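Local coordinates for putative exported protein (Burkholderia pseudomallei, PDB 4JGB) that is of unproven function but has an NAD(P)-binding Rossmann fold and may act as an NAD(P)-dependent oxidoreductase, at residues T14-I17 / G18-A22; K117-V120 / D121-G124; E189-A192 / I193-D197. One frame throughout, in Å; residues are numbered along the deposited sequence.

Contact 1 (T14-I17 / G18-A22); sequences TGMI and GSRIA. With SO4 (sulfate ion), chain D; EDO (1,2-ethanediol), chain C.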
ATOM      1  N   THR A  14       6.920 -10.627   1.999  1.00 18.11           N
ATOM      2  CA  THR A  14       8.199 -10.926   2.649  1.00 19.68           C
ATOM      3  C   THR A  14       9.013  -9.663   2.831  1.00 20.53           C
ATOM      4  O   THR A  14      10.106  -9.713   3.402  1.00 21.78           O
ATOM      5  CB  THR A  14       9.107 -11.904   1.870  1.00 21.13           C
ATOM      6  OG1 THR A  14       9.475 -11.324   0.612  1.00 22.49           O
ATOM      7  CG2 THR A  14       8.437 -13.202   1.619  1.00 21.29           C
ATOM      8  N   GLY A  15       8.500  -8.534   2.334  1.00 19.39           N
ATOM      9  CA  GLY A  15       9.216  -7.273   2.449  1.00 19.44           C
ATOM     10  C   GLY A  15       9.227  -6.760   3.884  1.00 18.79           C
ATOM     11  O   GLY A  15       8.590  -7.319   4.778  1.00 18.26           O
ATOM     12  N   MET A  16       9.983  -5.702   4.086  1.00 19.00           N
ATOM     13  CA  MET A  16      10.104  -5.016   5.346  1.00 19.08           C
ATOM     14  C   MET A  16       8.717  -4.449   5.735  1.00 17.53           C
ATOM     15  O   MET A  16       8.246  -4.608   6.892  1.00 17.00           O
ATOM     16  CB  MET A  16      11.178  -3.921   5.149  1.00 21.07           C
ATOM     17  CG  MET A  16      11.635  -3.233   6.400  1.00 22.54           C
ATOM     18  SD  MET A  16      10.379  -2.016   6.823  1.00 22.51           S
ATOM     19  CE  MET A  16      10.894  -0.612   5.848  1.00 22.49           C
ATOM     20  N   ILE A  17       8.043  -3.820   4.770  1.00 16.38           N
ATOM     21  CA  ILE A  17       6.676  -3.314   5.004  1.00 15.00           C
ATOM     22  C   ILE A  17       5.638  -4.429   4.970  1.00 13.87           C
ATOM     23  O   ILE A  17       4.737  -4.513   5.833  1.00 13.03           O
ATOM     24  CB  ILE A  17       6.286  -2.217   3.987  1.00 15.01           C
ATOM     25  CG1 ILE A  17       7.259  -1.035   4.107  1.00 16.53           C
ATOM     26  CG2 ILE A  17       4.830  -1.786   4.203  1.00 14.06           C
ATOM     27  CD1 ILE A  17       7.015   0.095   3.092  1.00 16.94           C
ATOM     28  N   GLY A  18       5.762  -5.281   3.963  1.00 13.64           N
ATOM     29  CA  GLY A  18       4.773  -6.316   3.718  1.00 13.20           C
ATOM     30  C   GLY A  18       4.688  -7.356   4.825  1.00 13.11           C
ATOM     31  O   GLY A  18       3.591  -7.763   5.196  1.00 12.80           O
ATOM     32  N   SER A  19       5.829  -7.803   5.336  1.00 13.95           N
ATOM     33  CA  SER A  19       5.852  -8.774   6.447  1.00 14.07           C
ATOM     34  C   SER A  19       5.152  -8.233   7.712  1.00 13.46           C
ATOM     35  O   SER A  19       4.510  -8.977   8.453  1.00 12.99           O
ATOM     36  CB  SER A  19       7.288  -9.165   6.770  1.00 15.62           C
ATOM     37  OG  SER A  19       8.006  -8.040   7.287  1.00 16.79           O
ATOM     38  N   ARG A  20       5.259  -6.924   7.930  1.00 13.22           N
ATOM     39  CA  ARG A  20       4.629  -6.264   9.096  1.00 12.69           C
ATOM     40  C   ARG A  20       3.130  -6.111   8.913  1.00 11.78           C
ATOM     41  O   ARG A  20       2.337  -6.250   9.854  1.00 11.55           O
ATOM     42  CB  ARG A  20       5.325  -4.939   9.357  1.00 13.51           C
ATOM     43  CG  ARG A  20       6.598  -5.184  10.132  1.00 14.61           C
ATOM     44  CD  ARG A  20       7.642  -4.106  10.002  1.00 15.42           C
ATOM     45  NE  ARG A  20       8.884  -4.477  10.700  1.00 16.71           N
ATOM     46  CZ  ARG A  20       9.922  -5.094  10.137  1.00 17.58           C
ATOM     47  NH1 ARG A  20       9.874  -5.451   8.872  1.00 17.19           N
ATOM     48  NH2 ARG A  20      11.000  -5.376  10.851  1.00 18.65           N
ATOM     49  N   ILE A  21       2.721  -5.878   7.676  1.00 11.11           N
ATOM     50  CA  ILE A  21       1.313  -5.875   7.349  1.00 10.30           C
ATOM     51  C   ILE A  21       0.711  -7.273   7.575  1.00 10.64           C
ATOM     52  O   ILE A  21      -0.317  -7.391   8.235  1.00 10.94           O
ATOM     53  CB  ILE A  21       1.067  -5.344   5.905  1.00  9.71           C
ATOM     54  CG1 ILE A  21       1.443  -3.855   5.836  1.00  9.66           C
ATOM     55  CG2 ILE A  21      -0.386  -5.606   5.484  1.00  9.17           C
ATOM     56  CD1 ILE A  21       1.429  -3.221   4.444  1.00  9.53           C
ATOM     57  N   ALA A  22       1.350  -8.322   7.052  1.00 10.67           N
ATOM     58  CA  ALA A  22       0.820  -9.666   7.209  1.00 11.50           C
ATOM     59  C   ALA A  22       0.695 -10.056   8.668  1.00 11.79           C
ATOM     60  O   ALA A  22      -0.283 -10.660   9.057  1.00 12.26           O
ATOM     61  CB  ALA A  22       1.682 -10.703   6.460  1.00 11.89           C
TER
HETATM   62  S   SO4 D 302      10.311  -3.497   1.207  1.00 29.00           S
HETATM   63  O1  SO4 D 302       9.146  -3.131   2.080  1.00 23.02           O
HETATM   64  O2  SO4 D 302      11.128  -4.623   1.748  1.00 24.81           O
HETATM   65  O3  SO4 D 302       9.848  -3.871  -0.172  1.00 26.47           O
HETATM   66  O4  SO4 D 302      11.187  -2.302   1.048  1.00 30.45           O
HETATM   67  C1  EDO C 301       8.353 -11.310  -1.976  1.00 35.81           C
HETATM   68  O1  EDO C 301       7.551 -10.609  -1.000  1.00 31.74           O
HETATM   69  C2  EDO C 301       7.712 -12.663  -2.238  1.00 34.50           C
HETATM   70  O2  EDO C 301       6.470 -12.624  -1.533  1.00 31.92           O

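Contact 2 (K117-V120 / D121-G124); sequences KQLV and DTEG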
ATOM      1  N   LYS A 117       0.341  20.570  -5.209  1.00 24.05           N
ATOM      2  CA  LYS A 117       1.819  20.513  -5.043  1.00 23.18           C
ATOM      3  C   LYS A 117       2.244  19.317  -4.210  1.00 20.53           C
ATOM      4  O   LYS A 117       1.832  19.192  -3.060  1.00 19.95           O
ATOM      5  CB  LYS A 117       2.364  21.784  -4.398  1.00 24.24           C
ATOM      6  CG  LYS A 117       2.359  22.969  -5.328  1.00 26.98           C
ATOM      7  CD  LYS A 117       2.771  24.256  -4.636  1.00 28.41           C
ATOM      8  CE  LYS A 117       2.116  25.435  -5.337  1.00 29.53           C
ATOM      9  NZ  LYS A 117       1.729  25.041  -6.725  1.00 30.33           N
ATOM     10  N   GLN A 118       3.069  18.462  -4.812  1.00 18.67           N
ATOM     11  CA  GLN A 118       3.557  17.245  -4.198  1.00 16.67           C
ATOM     12  C   GLN A 118       5.014  17.350  -3.683  1.00 15.91           C
ATOM     13  O   GLN A 118       5.816  18.129  -4.199  1.00 15.77           O
ATOM     14  CB  GLN A 118       3.450  16.100  -5.181  1.00 16.58           C
ATOM     15  CG  GLN A 118       1.999  15.662  -5.454  1.00 16.90           C
ATOM     16  CD  GLN A 118       1.905  14.460  -6.388  1.00 17.25           C
ATOM     17  OE1 GLN A 118       2.915  14.023  -6.973  1.00 17.38           O
ATOM     18  NE2 GLN A 118       0.685  13.896  -6.519  1.00 17.23           N
ATOM     19  N   LEU A 119       5.329  16.532  -2.676  1.00 14.06           N
ATOM     20  CA  LEU A 119       6.652  16.500  -2.086  1.00 13.85           C
ATOM     21  C   LEU A 119       7.798  16.330  -3.118  1.00 14.11           C
ATOM     22  O   LEU A 119       8.839  16.990  -3.018  1.00 13.97           O
ATOM     23  CB  LEU A 119       6.730  15.395  -1.017  1.00 12.86           C
ATOM     24  CG  LEU A 119       8.035  15.313  -0.201  1.00 12.90           C
ATOM     25  CD1 LEU A 119       8.360  16.586   0.556  1.00 12.96           C
ATOM     26  CD2 LEU A 119       7.966  14.104   0.733  1.00 11.99           C
ATOM     27  N   VAL A 120       7.600  15.443  -4.096  1.00 14.02           N
ATOM     28  CA  VAL A 120       8.663  15.154  -5.084  1.00 14.81           C
ATOM     29  C   VAL A 120       9.111  16.442  -5.781  1.00 15.94           C
ATOM     30  O   VAL A 120      10.277  16.570  -6.176  1.00 16.40           O
ATOM     31  CB  VAL A 120       8.205  14.128  -6.141  1.00 14.77           C
ATOM     32  CG1 VAL A 120       6.986  14.648  -6.912  1.00 14.52           C
ATOM     33  CG2 VAL A 120       9.354  13.784  -7.107  1.00 15.53           C
ATOM     34  N   ASP A 121       8.200  17.416  -5.888  1.00 16.55           N
ATOM     35  CA  ASP A 121       8.543  18.646  -6.609  1.00 18.46           C
ATOM     36  C   ASP A 121       9.113  19.750  -5.723  1.00 18.72           C
ATOM     37  O   ASP A 121       9.351  20.845  -6.230  1.00 19.29           O
ATOM     38  CB  ASP A 121       7.362  19.167  -7.432  1.00 19.06           C
ATOM     39  CG  ASP A 121       7.004  18.231  -8.551  1.00 19.90           C
ATOM     40  OD1 ASP A 121       7.958  17.675  -9.162  1.00 21.02           O
ATOM     41  OD2 ASP A 121       5.793  17.997  -8.782  1.00 19.53           O
ATOM     42  N   THR A 122       9.316  19.462  -4.429  1.00 17.99           N
ATOM     43  CA  THR A 122       9.804  20.472  -3.463  1.00 18.93           C
ATOM     44  C   THR A 122      11.318  20.674  -3.553  1.00 19.72           C
ATOM     45  O   THR A 122      12.036  19.828  -4.085  1.00 20.04           O
ATOM     46  CB  THR A 122       9.371  20.207  -1.981  1.00 18.09           C
ATOM     47  OG1 THR A 122       9.838  18.924  -1.504  1.00 17.24           O
ATOM     48  CG2 THR A 122       7.870  20.320  -1.846  1.00 17.47           C
ATOM     49  N   GLU A 123      11.792  21.809  -3.062  1.00 20.84           N
ATOM     50  CA  GLU A 123      13.218  22.061  -3.025  1.00 21.56           C
ATOM     51  C   GLU A 123      13.911  21.159  -2.003  1.00 20.22           C
ATOM     52  O   GLU A 123      13.482  21.023  -0.879  1.00 18.96           O
ATOM     53  CB  GLU A 123      13.527  23.558  -2.810  1.00 23.70           C
ATOM     54  CG  GLU A 123      13.288  24.405  -4.053  1.00 25.40           C
ATOM     55  CD  GLU A 123      14.215  24.034  -5.197  1.00 27.11           C
ATOM     56  OE1 GLU A 123      15.350  24.529  -5.210  1.00 28.70           O
ATOM     57  OE2 GLU A 123      13.813  23.261  -6.103  1.00 28.07           O
ATOM     58  N   GLY A 124      14.946  20.470  -2.476  1.00 20.38           N
ATOM     59  CA  GLY A 124      15.725  19.567  -1.654  1.00 19.86           C
ATOM     60  C   GLY A 124      15.266  18.123  -1.659  1.00 18.62           C
ATOM     61  O   GLY A 124      15.846  17.303  -0.952  1.00 18.13           O
TER
HETATM   62  O   HOH W   1      12.117  18.448  -6.206  1.00 20.21           O

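Contact 3 (E189-A192 / I193-D197); sequences EDYA and IAFVD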
ATOM      1  N   GLU A 189       6.047  -0.843  11.763  1.00 13.20           N
ATOM      2  CA  GLU A 189       5.052  -1.504  12.611  1.00 13.56           C
ATOM      3  C   GLU A 189       3.832  -0.598  12.717  1.00 12.65           C
ATOM      4  O   GLU A 189       2.693  -1.076  12.590  1.00 12.16           O
ATOM      5  CB  GLU A 189       5.612  -1.787  14.044  1.00 15.19           C
ATOM      6  CG  GLU A 189       6.763  -2.815  14.172  1.00 16.92           C
ATOM      7  CD  GLU A 189       8.071  -2.336  13.545  1.00 17.67           C
ATOM      8  OE1 GLU A 189       8.199  -1.104  13.331  1.00 16.79           O
ATOM      9  OE2 GLU A 189       8.952  -3.207  13.242  1.00 18.81           O
ATOM     10  N   ASP A 190       4.058   0.692  13.011  1.00 12.23           N
ATOM     11  CA  ASP A 190       2.941   1.638  13.067  1.00 11.79           C
ATOM     12  C   ASP A 190       2.254   1.831  11.709  1.00 11.25           C
ATOM     13  O   ASP A 190       1.026   1.895  11.648  1.00 11.38           O
ATOM     14  CB  ASP A 190       3.328   2.970  13.711  1.00 11.55           C
ATOM     15  CG  ASP A 190       3.368   2.873  15.235  1.00 12.38           C
ATOM     16  OD1 ASP A 190       2.610   2.048  15.798  1.00 12.49           O
ATOM     17  OD2 ASP A 190       4.164   3.599  15.867  1.00 12.54           O
ATOM     18  N   TYR A 191       3.026   1.946  10.630  1.00 11.15           N
ATOM     19  CA  TYR A 191       2.424   2.020   9.289  1.00 10.57           C
ATOM     20  C   TYR A 191       1.509   0.811   9.035  1.00 10.44           C
ATOM     21  O   TYR A 191       0.377   0.954   8.520  1.00 10.09           O
ATOM     22  CB  TYR A 191       3.502   2.133   8.205  1.00 10.56           C
ATOM     23  CG  TYR A 191       2.939   2.077   6.799  1.00 10.79           C
ATOM     24  CD1 TYR A 191       2.570   3.250   6.119  1.00 10.55           C
ATOM     25  CD2 TYR A 191       2.844   0.848   6.113  1.00 10.81           C
ATOM     26  CE1 TYR A 191       2.075   3.188   4.813  1.00 10.54           C
ATOM     27  CE2 TYR A 191       2.329   0.777   4.819  1.00 10.60           C
ATOM     28  CZ  TYR A 191       1.951   1.941   4.181  1.00 10.41           C
ATOM     29  OH  TYR A 191       1.475   1.862   2.892  1.00 10.87           O
ATOM     30  N   ALA A 192       1.971  -0.370   9.441  1.00 10.26           N
ATOM     31  CA  ALA A 192       1.165  -1.583   9.321  1.00 10.06           C
ATOM     32  C   ALA A 192      -0.148  -1.485  10.181  1.00 10.01           C
ATOM     33  O   ALA A 192      -1.233  -1.862   9.729  1.00  9.74           O
ATOM     34  CB  ALA A 192       2.005  -2.809   9.700  1.00 10.44           C
ATOM     35  N   ILE A 193      -0.056  -0.971  11.404  1.00 10.18           N
ATOM     36  CA  ILE A 193      -1.296  -0.681  12.169  1.00 10.22           C
ATOM     37  C   ILE A 193      -2.241   0.187  11.314  1.00  9.57           C
ATOM     38  O   ILE A 193      -3.375  -0.183  11.109  1.00  9.88           O
ATOM     39  CB  ILE A 193      -1.029  -0.056  13.564  1.00 10.65           C
ATOM     40  CG1 ILE A 193      -0.239  -1.067  14.439  1.00 11.25           C
ATOM     41  CG2 ILE A 193      -2.366   0.375  14.214  1.00 10.99           C
ATOM     42  CD1 ILE A 193       0.125  -0.659  15.850  1.00 12.05           C
ATOM     43  N   ALA A 194      -1.770   1.332  10.840  1.00  9.10           N
ATOM     44  CA  ALA A 194      -2.564   2.210   9.970  1.00  9.02           C
ATOM     45  C   ALA A 194      -3.190   1.518   8.756  1.00  8.76           C
ATOM     46  O   ALA A 194      -4.379   1.742   8.439  1.00  8.84           O
ATOM     47  CB  ALA A 194      -1.754   3.427   9.525  1.00  8.68           C
ATOM     48  N   PHE A 195      -2.396   0.671   8.096  1.00  8.44           N
ATOM     49  CA  PHE A 195      -2.735   0.105   6.802  1.00  8.32           C
ATOM     50  C   PHE A 195      -3.867  -0.887   7.044  1.00  8.71           C
ATOM     51  O   PHE A 195      -4.921  -0.841   6.374  1.00  8.53           O
ATOM     52  CB  PHE A 195      -1.483  -0.584   6.197  1.00  8.07           C
ATOM     53  CG  PHE A 195      -1.644  -1.071   4.775  1.00  7.94           C
ATOM     54  CD1 PHE A 195      -2.273  -2.290   4.495  1.00  8.04           C
ATOM     55  CD2 PHE A 195      -1.080  -0.361   3.716  1.00  7.62           C
ATOM     56  CE1 PHE A 195      -2.359  -2.764   3.191  1.00  7.98           C
ATOM     57  CE2 PHE A 195      -1.178  -0.841   2.405  1.00  7.66           C
ATOM     58  CZ  PHE A 195      -1.803  -2.054   2.152  1.00  7.65           C
ATOM     59  N   VAL A 196      -3.672  -1.750   8.043  1.00  9.29           N
ATOM     60  CA  VAL A 196      -4.686  -2.753   8.387  1.00  9.57           C
ATOM     61  C   VAL A 196      -5.944  -2.093   9.022  1.00 10.31           C
ATOM     62  O   VAL A 196      -7.064  -2.562   8.799  1.00 10.58           O
ATOM     63  CB  VAL A 196      -4.086  -3.866   9.296  1.00  9.99           C
ATOM     64  CG1 VAL A 196      -5.183  -4.801   9.782  1.00 10.32           C
ATOM     65  CG2 VAL A 196      -2.983  -4.671   8.575  1.00  9.67           C
ATOM     66  N   ASP A 197      -5.779  -1.005   9.785  1.00 10.75           N
ATOM     67  CA  ASP A 197      -6.963  -0.255  10.314  1.00 11.90           C
ATOM     68  C   ASP A 197      -7.783   0.227   9.108  1.00 11.88           C
ATOM     69  O   ASP A 197      -9.017   0.208   9.121  1.00 12.76           O
ATOM     70  CB  ASP A 197      -6.579   1.011  11.129  1.00 11.89           C
ATOM     71  CG  ASP A 197      -6.066   0.720  12.537  1.00 12.69           C
ATOM     72  OD1 ASP A 197      -6.215  -0.388  13.084  1.00 12.86           O
ATOM     73  OD2 ASP A 197      -5.513   1.667  13.122  1.00 12.81           O
TER

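Contact 1 (T14-I17 / G18-A22)
Arg-20 turns back along its own helix and donates a hydrogen bond to a carbonyl of the first turn, NH1 to Met-16 O at 2.7 Å, on a lone pair and close to the guanidinium plane. With CG beside the backbone N (chi1 -81°) and the chain extended from CG to NE, the side chain passes close to that oxygen, and CD comes within 3.2 Å of Met-16 O on the way. NE, meanwhile, makes a salt bridge to Glu-189, so that two bonds, at NE and NH1, should restrain the rotation of the guanidinium. Met-16 CG, anti to its backbone N (chi1 -170°), lies 3.8 Å from Arg-20 NH1, and the chain then bends at chi2 and chi3.

At the preceding carbonyl, Gly-15 O takes two bonds from Ser-19. OG, folded over its own backbone between N and the carbonyl carbon (chi1 66°), reaches it in the carbonyl plane at 2.7 Å, whereas the backbone N of Ser-19 comes from above that plane. Serine suits the place because its short hydroxyl can fold back onto the carbonyl four residues earlier, beside the main-chain bond. The segment is the glycine-rich turn of a Rossmann beta-alpha-beta unit, where strand 7-11 runs into helix 16-27. The turn leaves backbone N-H groups at the helix start to face an anion: Met-16 N meets sulfate O2 at 2.8 Å and Ile-17 N meets O1 at 3.0 Å, both nearly straight. Gly-74, Lys-76 and Gln-77 complete the site. The sulfate probably came from the crystallisation liquor, and its place is consistent with the cofactor-phosphate site of the family. Gly-15, with no side chain, lets sulfate O2 come within 3.3 Å of its CA.

On the buried flank, Ile-17 and Ile-21 lie side by side, CG2 of Ile-17 resting 3.7 Å from CD1 of Ile-21. Their branched apolar chains also meet Tyr-191 and Phe-195 of helix 188-201.

Contact 2 (K117-V120 / D121-G124)
Thr-122 and Leu-119 meet across a tight turn, their side chains set at a slant to each other, with Leu-119 CD1 3.4 Å from Thr-122 OG1. That hydroxyl sits between its backbone N and carbonyl carbon (chi1 59°), which brings it over to Leu-119 O, a bond of 2.7 Å in the carbonyl plane and on a lone pair. Thr-122 N reaches the same oxygen from well above that plane, at 2.9 Å, so threonine grips one carbonyl with both its main chain and its side chain.

A turn of 3-10 type, following the short strand 117-118, carries these residues toward helix 130-143; Asp-121 N bonds to Gln-118 O at 3.0 Å in the i to i+3 pattern. Val-120 and Asp-121 run alongside each other in the same direction, Val-120 CG1 lying 3.9 Å from Asp-121 OD1. Both face helix 130-143, but by different chemistry: the apolar valine packs on Phe-125, Ala-133 and the Arg-137 side chain, while Asp-121 OD2 forms a salt bridge with Arg-137, and Gln-118 OE1 accepts from the same arginine. A water joins Val-120 O, 2.6 Å away, to Thr-122 O.

Contact 3 (E189-A192 / I193-D197)
Tyr-191 and Phe-195, one helical turn apart, bring their rings together at a slant, with centroids 5.9 Å apart and planes at 45°. Tyr-191 OH comes to the edge of the phenylalanine ring, 3.5 Å from Phe-195 CD2. Both side chains leave the backbone with CG anti to N (chi1 174° and -173°), which sends the rings off the same flank of the helix. The phenol would be an awkward polar group here, but its OH bonds to Phe-154 O, and the Phe-154 ring meets that of Tyr-191 almost at right angles.

On another flank Asp-190 and Ile-193 lie side by side, Asp-190 OD1 3.7 Å from Ile-193 CD1. The buried carboxylate is well supplied with donors: OD1 receives the N-H groups of Thr-166 and Gly-167, while OD2 bonds to Tyr-213 OH, tying the helix to the chain's last residue.

Beneath the side chains the backbone is regular, with Ala-194 N to Asp-190 O at 3.0 Å and Val-196 N to Ala-192 O at 3.0 Å. Small Ala-192 lets helix 16-27 come close, and the aromatic pair reaches Val-105 of strand 101-105, helix lying on sheet as in the layered alpha/beta Rossmann fold.

In the fold
Contacts 1 and 3 belong together: their helices, 16-27 and 188-201, pack against each other, and the contact centres are about 11 Å apart. Arg-20 NE and Glu-189 OE2 bridge them at 2.8 Å, and Ile-17 CG2 lies 3.6 Å from Tyr-191 CE2. Contact 3 is the buried one: aromatic and aliphatic side chains, with the buried Asp-190 and the Tyr-191 hydroxyl bonded to partners elsewhere in the chain. Contact 1 is partly buried, meeting helix 188-201 through both isoleucines and a salt bridge, and polar at its anion-binding end. Contact 2 lies at the surface and touches neither contact 1 nor contact 3; backbone and hydroxyl bonds define its turn, and Arg-137 links it to helix 130-143.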